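PDB 3L7I: teichoic acid biosynthesis protein F from Staphylococcus epidermidis, which belongs to the teichoic acid biosynthesis machinery and is built, in the modelled part, around two parallel-sheet domains consistent with the GT-B fold of its family. Local coordinates for residues Lys351-Val356 against Pro381-Ile386; Trp387-Pro392 against Ala401-Arg406; Tyr577-Arg582 against Glu597-Asp602. All blocks are in the same frame, centred on the assembly; numbering follows the deposited sequence.

In the fold
Contacts 1 and 2 sit side by side at one margin of the seven-stranded parallel sheet and share strand 384-389: contact 1 pairs its start with strand 354-358, contact 2 its end with the outermost strand 402-405. They touch directly, Arg384 NH1 reaching Glu402 OE1 in a salt bridge of 2.9 Å. Contact 3 belongs to the other sheet, its centre about 41 Å from that of contact 1 and about 32 Å from that of contact 2, and likewise brings in an outermost strand, 600-602. It is the most buried of the three and its side chains meet chiefly through carbon, whereas contacts 1 and 2 combine a packed interior with lysine and arginine ends on the surface.

Contact 1: residues Lys351-Val356 against Pro381-Ile386; sequences KPKTIV and PNYRYI
Strands 354-358 and 384-389 are the parallel strands of a beta-alpha-beta unit whose crossover runs through helix 367-379, part of a Rossmann-like sheet. Arg384 N donates to Lys353 O, Ile355 N to Arg384 O, and Ile386 N returns to Ile355 O at 3.0 Å, so Ile355 uses both its N and its O toward strand 384-389, between Arg384 and Ile386. Packing is dense on both faces of the strands. On that of Ile355 and Tyr385, Ile355 carries CG1 beside its own backbone N (chi1 -48°), which sends CD1 across to Tyr385 CE1 at 3.7 Å and to Tyr383 CD1 at 4.1 Å; Met376 of helix 367-379 touches all three side chains. On the opposite face Thr354 CG2 packs against Ile386 CD1 at 3.6 Å, and Val356 CG1 runs alongside Ile386 CG2.

Toward the start of the strands the contact loosens into charge and solvent. Lys351 leads into a type I turn ending at Thr354, and its NZ stands 4.2 Å from Arg384 NH2; the two like charges share Glu417, which forms a salt bridge with each and would be expected to offset their repulsion. The Arg384 chain bends at chi3 (97°), which lays its guanidinium under Ile386 CD1, 3.5 Å above the plane and over its centre. At the edge of that group, Arg384 NE makes a weak hydrogen bond of 3.3 Å to Thr354 OG1.

Contact 2: residues Trp387-Pro392 against Ala401-Arg406; sequences WSFKNP and AEKVKR
Four backbone hydrogen bonds pair the end of strand 384-389 with strand 402-405, the outermost strand of the parallel sheet within this chain. Trp387 N reaches Glu402 O, Val404 N donates to Trp387 O at 2.8 Å, Phe389 N to Val404 O, and Arg406 N closes the ladder on Phe389 O at 3.1 Å. Most run nearly along their C=O axes.

Apolar contacts occupy both faces. On the face of Trp387, Phe389 and Lys403, Ala401 CB meets the indole edge at Trp387 CD1, 4.0 Å away, while Phe389 turns its own ring edge to the lysine, CE2 lying 3.7 Å from Lys403 CB. On the other face Val404 CG2 packs on Ser388 CB at 3.8 Å. Past the strand end, the Pro392 ring crosses the extended Lys405 chain at about a right angle, Pro392 CG lying 3.8 Å from Lys405 CB.

Among polar side chains, Lys403 bends at its last torsion (chi4 66°) to bring NZ within 2.8 Å of Pro392 O, hydrogen-bonding from above the carbonyl plane, 45° out of it. Ser388 OG and Arg406 NE both bind Glu358 OE1 from the neighbouring strand. One acid thus holds a residue from each segment, and its carboxylate probably stays ionised beside the guanidinium, while the ammonium of Lys403 ties the loop after strand 384-389 back onto the sheet margin.

Contact 3: residues Tyr577-Arg582 against Glu597-Asp602; sequences YVILLR and ENFAID
Phe599 sits just before strand 600-602, and its side chain leans back over strand 577-581. CB leaves the backbone with CG anti to the backbone N (chi1 172°), and this torsion carries the ring across to the other segment. CD1 comes first, 3.5 Å from Tyr577 O, with the carbonyl oxygen in the plane of the ring and at its edge; CE1 passes the same oxygen a little farther off. At the tip, CZ lies 4.1 Å from Ile579 CG2. That methyl also stands over one face of the ring, 4.3 Å from its centroid and 18° off the normal, a CH-pi contact. Tyr570 of helix 566-573 stacks with the same ring, and Leu569 of that helix touches both Phe599 and Ile579.

Strands 577-581 and 600-602 are the parallel strands of a beta-alpha-beta unit joined through the short helix 585-588, in a Rossmann-like sheet of which 600-602 is an outermost strand within this chain. Ile579 is held through both its N and its O: N donates to Phe599 O at 2.8 Å and O accepts from Ile601 N, after which Leu581 N reaches Ile601 O almost straight (174°).

Ile579 CG2 also packs on Ala600 CB at 3.6 Å, and Leu581 CD1 approaches that same CB. On the other face of the sheet, that of Leu580 and Ile601, Leu580 CD2 lies alongside Ile601 CG1 at 3.9 Å, with Val578 CG2 near Ile601 CD1. At the C-terminal end Asp602 OD1 comes within 3.4 Å of Leu581 O without bonding, two acceptors side by side; Ser604 OG hydrogen-bonds to OD1 and weakly to Leu581 O, while Asp602 OD2 is hydrogen-bonded to Ser588 OG.

Contact 1: residues Lys351-Val356 against Pro381-Ile386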
loop_
_atom_site.group_PDB
_atom_site.type_symbol
_atom_site.label_atom_id
_atom_site.label_comp_id
_atom_site.label_asym_id
_atom_site.label_seq_id
_atom_site.Cartn_x
_atom_site.Cartn_y
_atom_site.Cartn_z
ATOM N N LYS A 351 -7.786 -17.834 28.811
ATOM C CA LYS A 351 -8.433 -18.915 29.528
ATOM C C LYS A 351 -7.873 -18.970 30.952
ATOM O O LYS A 351 -6.707 -19.313 31.130
ATOM C CB LYS A 351 -8.137 -20.231 28.820
ATOM C CG LYS A 351 -8.533 -20.282 27.351
ATOM C CD LYS A 351 -7.862 -21.468 26.683
ATOM C CE LYS A 351 -8.698 -22.075 25.576
ATOM N NZ LYS A 351 -7.926 -23.188 24.931
ATOM N N PRO A 352 -8.693 -18.640 31.972
ATOM C CA PRO A 352 -8.194 -18.622 33.357
ATOM C C PRO A 352 -7.414 -19.867 33.805
ATOM O O PRO A 352 -6.538 -19.709 34.631
ATOM C CB PRO A 352 -9.468 -18.443 34.185
ATOM C CG PRO A 352 -10.364 -17.663 33.295
ATOM C CD PRO A 352 -10.086 -18.159 31.890
ATOM N N LYS A 353 -7.683 -21.062 33.289
ATOM C CA LYS A 353 -6.936 -22.217 33.792
ATOM C C LYS A 353 -5.685 -22.627 33.000
ATOM O O LYS A 353 -5.200 -23.752 33.147
ATOM C CB LYS A 353 -7.847 -23.412 34.046
ATOM C CG LYS A 353 -8.792 -23.744 32.927
ATOM C CD LYS A 353 -9.599 -25.007 33.270
ATOM C CE LYS A 353 -10.408 -24.849 34.550
ATOM N NZ LYS A 353 -11.277 -26.043 34.785
ATOM N N THR A 354 -5.151 -21.708 32.197
ATOM C CA THR A 354 -3.916 -21.941 31.447
ATOM C C THR A 354 -2.738 -21.228 32.115
ATOM O O THR A 354 -2.824 -20.043 32.424
ATOM C CB THR A 354 -4.020 -21.449 29.955
ATOM O OG1 THR A 354 -4.853 -22.332 29.187
ATOM C CG2 THR A 354 -2.644 -21.387 29.299
ATOM N N ILE A 355 -1.633 -21.941 32.305
ATOM C CA ILE A 355 -0.422 -21.355 32.879
ATOM C C ILE A 355 0.824 -21.661 32.012
ATOM O O ILE A 355 1.024 -22.808 31.606
ATOM C CB ILE A 355 -0.228 -21.906 34.304
ATOM C CG1 ILE A 355 -1.540 -21.805 35.077
ATOM C CG2 ILE A 355 0.917 -21.203 35.054
ATOM C CD1 ILE A 355 -1.563 -22.699 36.298
ATOM N N VAL A 356 1.641 -20.649 31.709
ATOM C CA VAL A 356 2.921 -20.879 31.008
ATOM C C VAL A 356 4.129 -20.818 31.920
ATOM O O VAL A 356 4.196 -19.968 32.803
ATOM C CB VAL A 356 3.220 -19.855 29.883
ATOM C CG1 VAL A 356 3.516 -20.543 28.571
ATOM C CG2 VAL A 356 2.122 -18.809 29.749
ATOM N N PRO A 381 -3.834 -30.882 39.330
ATOM C CA PRO A 381 -3.543 -31.633 38.107
ATOM C C PRO A 381 -4.377 -31.179 36.929
ATOM O O PRO A 381 -3.991 -31.449 35.792
ATOM C CB PRO A 381 -3.957 -33.065 38.467
ATOM C CG PRO A 381 -4.160 -33.069 39.932
ATOM C CD PRO A 381 -4.591 -31.699 40.286
ATOM N N ASN A 382 -5.494 -30.504 37.184
ATOM C CA ASN A 382 -6.474 -30.296 36.130
ATOM C C ASN A 382 -6.424 -28.927 35.444
ATOM O O ASN A 382 -7.389 -28.500 34.819
ATOM C CB ASN A 382 -7.889 -30.638 36.622
ATOM C CG ASN A 382 -7.977 -32.047 37.237
ATOM O OD1 ASN A 382 -7.300 -32.983 36.789
ATOM N ND2 ASN A 382 -8.806 -32.193 38.275
ATOM N N TYR A 383 -5.290 -28.245 35.532
ATOM C CA TYR A 383 -5.112 -27.013 34.771
ATOM C C TYR A 383 -4.353 -27.297 33.471
ATOM O O TYR A 383 -3.674 -28.325 33.360
ATOM C CB TYR A 383 -4.343 -25.983 35.588
ATOM C CG TYR A 383 -5.101 -25.362 36.730
ATOM C CD1 TYR A 383 -4.469 -25.120 37.932
ATOM C CD2 TYR A 383 -6.434 -25.000 36.607
ATOM C CE1 TYR A 383 -5.130 -24.534 38.988
ATOM C CE2 TYR A 383 -7.112 -24.409 37.663
ATOM C CZ TYR A 383 -6.447 -24.182 38.857
ATOM O OH TYR A 383 -7.077 -23.603 39.937
ATOM N N ARG A 384 -4.466 -26.402 32.490
ATOM C CA ARG A 384 -3.673 -26.546 31.278
ATOM C C ARG A 384 -2.252 -26.006 31.522
ATOM O O ARG A 384 -2.041 -24.791 31.601
ATOM C CB ARG A 384 -4.337 -25.859 30.075
ATOM C CG ARG A 384 -3.613 -26.130 28.745
ATOM C CD ARG A 384 -4.515 -25.983 27.514
ATOM N NE ARG A 384 -4.407 -24.680 26.846
ATOM C CZ ARG A 384 -3.725 -24.464 25.718
ATOM N NH1 ARG A 384 -3.073 -25.461 25.116
ATOM N NH2 ARG A 384 -3.691 -23.245 25.190
ATOM N N TYR A 385 -1.283 -26.911 31.669
ATOM C CA TYR A 385 0.111 -26.510 31.822
ATOM C C TYR A 385 0.875 -26.507 30.493
ATOM O O TYR A 385 0.845 -27.488 29.728
ATOM C CB TYR A 385 0.803 -27.382 32.854
ATOM C CG TYR A 385 0.197 -27.241 34.231
ATOM C CD1 TYR A 385 0.590 -26.219 35.086
ATOM C CD2 TYR A 385 -0.775 -28.124 34.672
ATOM C CE1 TYR A 385 0.034 -26.082 36.348
ATOM C CE2 TYR A 385 -1.336 -28.003 35.933
ATOM C CZ TYR A 385 -0.932 -26.978 36.770
ATOM O OH TYR A 385 -1.498 -26.858 38.026
ATOM N N ILE A 386 1.545 -25.384 30.221
ATOM C CA ILE A 386 2.333 -25.227 29.009
ATOM C C ILE A 386 3.766 -24.830 29.353
ATOM O O ILE A 386 3.983 -23.931 30.163
ATOM C CB ILE A 386 1.703 -24.177 28.101
ATOM C CG1 ILE A 386 0.281 -24.604 27.742
ATOM C CG2 ILE A 386 2.501 -24.027 26.828
ATOM C CD1 ILE A 386 -0.598 -23.499 27.177
#

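Contact 2: residues Trp387-Pro392 against Ala401-Arg406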
loop_
_atom_site.group_PDB
_atom_site.type_symbol
_atom_site.label_atom_id
_atom_site.label_comp_id
_atom_site.label_asym_id
_atom_site.label_seq_id
_atom_site.Cartn_x
_atom_site.Cartn_y
_atom_site.Cartn_z
ATOM N N TRP A 387 4.749 -25.509 28.759
ATOM C CA TRP A 387 6.162 -25.095 28.862
ATOM C C TRP A 387 6.729 -24.569 27.527
ATOM O O TRP A 387 6.487 -25.131 26.455
ATOM C CB TRP A 387 7.031 -26.234 29.396
ATOM C CG TRP A 387 7.123 -26.260 30.904
ATOM C CD1 TRP A 387 6.212 -26.793 31.787
ATOM C CD2 TRP A 387 8.182 -25.734 31.699
ATOM N NE1 TRP A 387 6.642 -26.618 33.081
ATOM C CE2 TRP A 387 7.845 -25.967 33.054
ATOM C CE3 TRP A 387 9.384 -25.099 31.401
ATOM C CZ2 TRP A 387 8.663 -25.570 34.098
ATOM C CZ3 TRP A 387 10.197 -24.714 32.439
ATOM C CH2 TRP A 387 9.835 -24.949 33.773
ATOM N N SER A 388 7.491 -23.484 27.587
ATOM C CA SER A 388 8.072 -22.904 26.384
ATOM C C SER A 388 9.566 -23.173 26.366
ATOM O O SER A 388 10.217 -22.955 27.369
ATOM C CB SER A 388 7.787 -21.411 26.378
ATOM O OG SER A 388 8.864 -20.678 25.833
ATOM N N PHE A 389 10.099 -23.662 25.245
ATOM C CA PHE A 389 11.535 -23.995 25.092
ATOM C C PHE A 389 12.072 -23.475 23.760
ATOM O O PHE A 389 11.293 -23.157 22.871
ATOM C CB PHE A 389 11.765 -25.521 25.131
ATOM C CG PHE A 389 11.266 -26.175 26.383
ATOM C CD1 PHE A 389 12.026 -26.163 27.534
ATOM C CD2 PHE A 389 10.026 -26.777 26.413
ATOM C CE1 PHE A 389 11.572 -26.742 28.686
ATOM C CE2 PHE A 389 9.565 -27.354 27.570
ATOM C CZ PHE A 389 10.352 -27.338 28.714
ATOM N N LYS A 390 13.391 -23.399 23.602
ATOM C CA LYS A 390 13.943 -23.064 22.301
ATOM C C LYS A 390 13.839 -24.286 21.440
ATOM O O LYS A 390 13.526 -24.202 20.264
ATOM C CB LYS A 390 15.401 -22.645 22.391
ATOM C CG LYS A 390 15.637 -21.460 23.271
ATOM C CD LYS A 390 17.021 -20.903 23.019
ATOM C CE LYS A 390 17.671 -20.391 24.314
ATOM N NZ LYS A 390 19.190 -20.497 24.282
ATOM N N ASN A 391 14.099 -25.433 22.046
ATOM C CA ASN A 391 14.080 -26.705 21.336
ATOM C C ASN A 391 13.350 -27.779 22.119
ATOM O O ASN A 391 13.972 -28.587 22.782
ATOM C CB ASN A 391 15.508 -27.148 21.035
ATOM C CG ASN A 391 16.217 -26.193 20.089
ATOM O OD1 ASN A 391 15.774 -25.985 18.947
ATOM N ND2 ASN A 391 17.322 -25.600 20.555
ATOM N N PRO A 392 12.016 -27.783 22.037
ATOM C CA PRO A 392 11.143 -28.654 22.831
ATOM C C PRO A 392 11.432 -30.147 22.711
ATOM O O PRO A 392 11.173 -30.862 23.674
ATOM C CB PRO A 392 9.758 -28.337 22.287
ATOM C CG PRO A 392 9.867 -26.933 21.822
ATOM C CD PRO A 392 11.235 -26.832 21.223
ATOM N N ALA A 401 1.923 -31.388 31.177
ATOM C CA ALA A 401 2.153 -30.182 30.386
ATOM C C ALA A 401 2.357 -30.505 28.915
ATOM O O ALA A 401 2.879 -31.579 28.576
ATOM C CB ALA A 401 3.353 -29.414 30.927
ATOM N N GLU A 402 1.928 -29.584 28.050
ATOM C CA GLU A 402 2.298 -29.651 26.647
ATOM C C GLU A 402 3.403 -28.646 26.448
ATOM O O GLU A 402 3.456 -27.633 27.155
ATOM C CB GLU A 402 1.120 -29.342 25.732
ATOM C CG GLU A 402 0.176 -28.303 26.270
ATOM C CD GLU A 402 -0.685 -27.649 25.173
ATOM O OE1 GLU A 402 -1.870 -28.057 25.016
ATOM O OE2 GLU A 402 -0.175 -26.722 24.475
ATOM N N LYS A 403 4.308 -28.923 25.515
ATOM C CA LYS A 403 5.399 -27.978 25.267
ATOM C C LYS A 403 5.349 -27.252 23.912
ATOM O O LYS A 403 5.011 -27.858 22.897
ATOM C CB LYS A 403 6.781 -28.608 25.529
ATOM C CG LYS A 403 6.907 -30.129 25.476
ATOM C CD LYS A 403 8.182 -30.539 26.186
ATOM C CE LYS A 403 8.539 -31.981 25.971
ATOM N NZ LYS A 403 8.882 -32.257 24.557
ATOM N N VAL A 404 5.673 -25.955 23.915
ATOM C CA VAL A 404 5.722 -25.150 22.688
ATOM C C VAL A 404 7.124 -24.649 22.319
ATOM O O VAL A 404 7.993 -24.499 23.178
ATOM C CB VAL A 404 4.855 -23.912 22.813
ATOM C CG1 VAL A 404 3.446 -24.302 23.140
ATOM C CG2 VAL A 404 5.416 -23.016 23.888
ATOM N N LYS A 405 7.322 -24.349 21.038
ATOM C CA LYS A 405 8.585 -23.786 20.552
ATOM C C LYS A 405 8.547 -22.239 20.473
ATOM O O LYS A 405 7.538 -21.628 20.084
ATOM C CB LYS A 405 8.934 -24.401 19.192
ATOM C CG LYS A 405 10.233 -23.925 18.596
ATOM C CD LYS A 405 10.687 -24.794 17.447
ATOM C CE LYS A 405 12.086 -24.392 16.978
ATOM N NZ LYS A 405 12.425 -24.972 15.648
ATOM N N ARG A 406 9.639 -21.593 20.840
ATOM C CA ARG A 406 9.637 -20.146 20.817
ATOM C C ARG A 406 9.366 -19.611 19.425
ATOM O O ARG A 406 9.890 -20.125 18.449
ATOM C CB ARG A 406 10.962 -19.614 21.322
ATOM C CG ARG A 406 10.915 -19.157 22.730
ATOM C CD ARG A 406 12.261 -18.679 23.141
ATOM N NE ARG A 406 12.177 -17.851 24.336
ATOM C CZ ARG A 406 12.704 -16.639 24.435
ATOM N NH1 ARG A 406 12.577 -15.959 25.574
ATOM N NH2 ARG A 406 13.372 -16.125 23.405
#

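Contact 3: residues Tyr577-Arg582 against Glu597-Asp602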
loop_
_atom_site.group_PDB
_atom_site.type_symbol
_atom_site.label_atom_id
_atom_site.label_comp_id
_atom_site.label_asym_id
_atom_site.label_seq_id
_atom_site.Cartn_x
_atom_site.Cartn_y
_atom_site.Cartn_z
ATOM N N TYR A 577 38.573 -37.444 48.453
ATOM C CA TYR A 577 37.594 -36.603 47.770
ATOM C C TYR A 577 37.373 -36.915 46.300
ATOM O O TYR A 577 38.213 -37.486 45.600
ATOM C CB TYR A 577 38.009 -35.137 47.852
ATOM C CG TYR A 577 37.910 -34.529 49.221
ATOM C CD1 TYR A 577 36.729 -33.932 49.649
ATOM C CD2 TYR A 577 39.005 -34.535 50.085
ATOM C CE1 TYR A 577 36.641 -33.370 50.907
ATOM C CE2 TYR A 577 38.929 -33.976 51.338
ATOM C CZ TYR A 577 37.744 -33.392 51.749
ATOM O OH TYR A 577 37.659 -32.827 53.008
ATOM N N VAL A 578 36.222 -36.485 45.829
ATOM C CA VAL A 578 36.005 -36.389 44.413
ATOM C C VAL A 578 35.575 -34.935 44.156
ATOM O O VAL A 578 34.898 -34.330 44.996
ATOM C CB VAL A 578 34.979 -37.423 43.995
ATOM C CG1 VAL A 578 33.593 -36.806 43.918
ATOM C CG2 VAL A 578 35.391 -38.030 42.701
ATOM N N ILE A 579 35.991 -34.337 43.048
ATOM C CA ILE A 579 35.640 -32.926 42.829
ATOM C C ILE A 579 34.712 -32.684 41.620
ATOM O O ILE A 579 35.015 -33.117 40.497
ATOM C CB ILE A 579 36.902 -32.044 42.736
ATOM C CG1 ILE A 579 36.527 -30.577 42.685
ATOM C CG2 ILE A 579 37.766 -32.421 41.534
ATOM C CD1 ILE A 579 37.775 -29.692 42.563
ATOM N N LEU A 580 33.575 -32.023 41.847
ATOM C CA LEU A 580 32.641 -31.742 40.744
ATOM C C LEU A 580 32.933 -30.393 40.105
ATOM O O LEU A 580 32.889 -29.362 40.788
ATOM C CB LEU A 580 31.191 -31.784 41.221
ATOM C CG LEU A 580 30.788 -33.011 42.033
ATOM C CD1 LEU A 580 29.305 -33.044 42.337
ATOM C CD2 LEU A 580 31.212 -34.249 41.276
ATOM N N LEU A 581 33.242 -30.392 38.810
ATOM C CA LEU A 581 33.550 -29.152 38.105
ATOM C C LEU A 581 32.318 -28.627 37.357
ATOM O O LEU A 581 31.871 -29.228 36.364
ATOM C CB LEU A 581 34.706 -29.351 37.121
ATOM C CG LEU A 581 35.983 -30.012 37.630
ATOM C CD1 LEU A 581 37.000 -30.168 36.513
ATOM C CD2 LEU A 581 36.603 -29.245 38.797
ATOM N N ARG A 582 31.772 -27.510 37.830
ATOM C CA ARG A 582 30.649 -26.876 37.167
ATOM C C ARG A 582 31.096 -25.615 36.447
ATOM O O ARG A 582 31.152 -24.542 37.040
ATOM C CB ARG A 582 29.554 -26.551 38.180
ATOM C CG ARG A 582 28.418 -25.717 37.594
ATOM C CD ARG A 582 27.048 -26.167 38.074
ATOM N NE ARG A 582 26.468 -27.092 37.121
ATOM C CZ ARG A 582 25.281 -26.930 36.550
ATOM N NH1 ARG A 582 24.510 -25.892 36.866
ATOM N NH2 ARG A 582 24.852 -27.833 35.680
ATOM N N GLU A 597 39.982 -39.529 35.727
ATOM C CA GLU A 597 38.752 -40.310 35.828
ATOM C C GLU A 597 38.474 -40.754 37.268
ATOM O O GLU A 597 39.368 -41.236 37.957
ATOM C CB GLU A 597 38.677 -41.484 34.822
ATOM C CG GLU A 597 39.971 -41.944 34.161
ATOM C CD GLU A 597 40.409 -41.045 33.004
ATOM O OE1 GLU A 597 40.800 -41.544 31.916
ATOM O OE2 GLU A 597 40.359 -39.818 33.201
ATOM N N ASN A 598 37.239 -40.554 37.722
ATOM C CA ASN A 598 36.839 -40.948 39.085
ATOM C C ASN A 598 37.362 -39.997 40.144
ATOM O O ASN A 598 37.156 -40.219 41.342
ATOM C CB ASN A 598 37.309 -42.367 39.416
ATOM C CG ASN A 598 36.617 -43.416 38.576
ATOM O OD1 ASN A 598 35.406 -43.349 38.355
ATOM N ND2 ASN A 598 37.381 -44.400 38.105
ATOM N N PHE A 599 38.068 -38.956 39.705
ATOM C CA PHE A 599 38.497 -37.921 40.631
ATOM C C PHE A 599 37.788 -36.611 40.369
ATOM O O PHE A 599 37.100 -36.105 41.239
ATOM C CB PHE A 599 40.015 -37.711 40.632
ATOM C CG PHE A 599 40.431 -36.510 41.437
ATOM C CD1 PHE A 599 40.006 -36.370 42.750
ATOM C CD2 PHE A 599 41.190 -35.504 40.873
ATOM C CE1 PHE A 599 40.351 -35.271 43.483
ATOM C CE2 PHE A 599 41.532 -34.406 41.601
ATOM C CZ PHE A 599 41.118 -34.286 42.912
ATOM N N ALA A 600 37.982 -36.062 39.173
ATOM C CA ALA A 600 37.310 -34.833 38.755
ATOM C C ALA A 600 36.283 -35.128 37.666
ATOM O O ALA A 600 36.632 -35.535 36.558
ATOM C CB ALA A 600 38.321 -33.800 38.280
ATOM N N ILE A 601 35.015 -34.934 38.006
ATOM C CA ILE A 601 33.909 -35.253 37.109
ATOM C C ILE A 601 33.350 -33.962 36.542
ATOM O O ILE A 601 33.109 -33.014 37.292
ATOM C CB ILE A 601 32.739 -35.906 37.879
ATOM C CG1 ILE A 601 33.239 -36.700 39.101
ATOM C CG2 ILE A 601 31.862 -36.701 36.945
ATOM C CD1 ILE A 601 34.238 -37.782 38.790
ATOM N N ASP A 602 33.116 -33.911 35.239
ATOM C CA ASP A 602 32.538 -32.706 34.656
ATOM C C ASP A 602 31.046 -32.747 34.829
ATOM O O ASP A 602 30.388 -33.706 34.419
ATOM C CB ASP A 602 32.875 -32.573 33.182
ATOM C CG ASP A 602 32.454 -31.241 32.625
ATOM O OD1 ASP A 602 31.594 -30.606 33.256
ATOM O OD2 ASP A 602 32.982 -30.817 31.576
#